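Side-chain contact in tegument protein UL51 (Human herpesvirus 1, PDB 6T5A), which probably takes part in virion egress from the perinuclear space and in secondary envelopment of cytoplasmic capsids at membranes derived from the trans-Golgi network: residues A[39-42]-A[43-46]. The protein carries 1 engineered substitution. Sequence-based numbering, arbitrary orientation.
Sequences LLPA and PITL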
loop_
_atom_site.group_PDB
_atom_site.type_symbol
_atom_site.label_atom_id
_atom_site.label_comp_id
_atom_site.label_asym_id
_atom_site.label_seq_id
_atom_site.Cartn_x
_atom_site.Cartn_y
_atom_site.Cartn_z
ATOM N N LEU A 39 -11.674 -11.794 -2.150
ATOM C CA LEU A 39 -13.010 -12.362 -2.085
ATOM C C LEU A 39 -13.993 -11.343 -1.536
ATOM O O LEU A 39 -15.153 -11.304 -1.940
ATOM C CB LEU A 39 -12.996 -13.621 -1.192
ATOM C CG LEU A 39 -14.343 -14.296 -0.873
ATOM C CD1 LEU A 39 -14.988 -14.922 -2.144
ATOM C CD2 LEU A 39 -14.169 -15.318 0.257
ATOM N N LEU A 40 -13.533 -10.541 -0.577
ATOM C CA LEU A 40 -14.395 -9.637 0.166
ATOM C C LEU A 40 -14.037 -8.168 -0.000
ATOM O O LEU A 40 -12.854 -7.844 -0.198
ATOM C CB LEU A 40 -14.312 -10.008 1.676
ATOM C CG LEU A 40 -14.694 -11.449 2.050
ATOM C CD1 LEU A 40 -14.187 -11.785 3.430
ATOM C CD2 LEU A 40 -16.214 -11.660 1.985
ATOM N N PRO A 41 -15.054 -7.274 0.109
ATOM C CA PRO A 41 -14.779 -5.831 0.015
ATOM C C PRO A 41 -14.085 -5.309 1.275
ATOM O O PRO A 41 -14.525 -5.600 2.401
ATOM C CB PRO A 41 -16.177 -5.210 -0.108
ATOM C CG PRO A 41 -17.078 -6.184 0.619
ATOM C CD PRO A 41 -16.499 -7.543 0.337
ATOM N N ALA A 42 -13.006 -4.519 1.083
ATOM C CA ALA A 42 -12.253 -3.919 2.191
ATOM C C ALA A 42 -13.163 -2.940 2.963
ATOM O O ALA A 42 -14.003 -2.288 2.334
ATOM C CB ALA A 42 -11.022 -3.178 1.645
ATOM N N PRO A 43 -13.052 -2.833 4.308
ATOM C CA PRO A 43 -12.101 -3.522 5.199
ATOM C C PRO A 43 -12.649 -4.819 5.824
ATOM O O PRO A 43 -12.174 -5.207 6.889
ATOM C CB PRO A 43 -11.822 -2.446 6.252
ATOM C CG PRO A 43 -13.197 -1.796 6.434
ATOM C CD PRO A 43 -13.888 -1.884 5.076
ATOM N N ILE A 44 -13.659 -5.476 5.193
ATOM C CA ILE A 44 -14.269 -6.698 5.743
ATOM C C ILE A 44 -13.252 -7.828 5.682
ATOM O O ILE A 44 -12.670 -8.078 4.623
ATOM C CB ILE A 44 -15.629 -7.100 5.054
ATOM C CG1 ILE A 44 -16.657 -5.939 5.038
ATOM C CG2 ILE A 44 -16.240 -8.398 5.658
ATOM C CD1 ILE A 44 -17.105 -5.354 6.440
ATOM N N THR A 45 -13.049 -8.503 6.823
ATOM C CA THR A 45 -12.078 -9.600 6.921
ATOM C C THR A 45 -12.792 -10.941 6.734
ATOM O O THR A 45 -14.018 -11.020 6.875
ATOM C CB THR A 45 -11.361 -9.562 8.284
ATOM O OG1 THR A 45 -12.275 -9.940 9.324
ATOM C CG2 THR A 45 -10.710 -8.210 8.591
ATOM N N LEU A 46 -12.018 -12.010 6.487
ATOM C CA LEU A 46 -12.586 -13.350 6.387
ATOM C C LEU A 46 -13.282 -13.747 7.713
ATOM O O LEU A 46 -14.375 -14.324 7.661
ATOM C CB LEU A 46 -11.495 -14.348 5.970
ATOM C CG LEU A 46 -11.880 -15.829 5.869
ATOM C CD1 LEU A 46 -13.059 -16.071 4.874
ATOM C CD2 LEU A 46 -10.665 -16.635 5.488
#
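Between Ala42 and Pro43 the peptide is cis, which brings their CA atoms to 3.0 Å and lets the backbone fold back on itself within four residues, the reversal being closed by a hydrogen bond from Ile44 N to Pro41 O (2.9 Å, N-H...O angle 145°). CB and CG1 of Ile44 both lie beside Pro41 O, at 3.2 and 3.4 Å. CG1 is anti to the carbonyl carbon and therefore beside the backbone N (chi1 -53°), and the same branch meets the proline ring loosely, CG1 of Ile44 to CG of Pro41 at 4.4 Å. Leu40 reaches across the mouth of the turn with one methyl, CD1 resting 3.5 Å from Thr45 O and 3.7 Å from Leu46 CA, while its CB stands 3.9 Å from Ile44 O; apolar carbon thus lies against the returning backbone. Thr45 directs OG1 forward to the backbone N of Asp48, an N-cap bond for helix 46-61. Ala42 makes backbone hydrogen bonds to one chain of another protein and Leu39 to a second such chain, so the loop is also part of a subunit interface. The arrangement is a type VIa1 beta turn of residues 41-44, with cis Pro43 at its third position, between strand 28-38 and a capped helix.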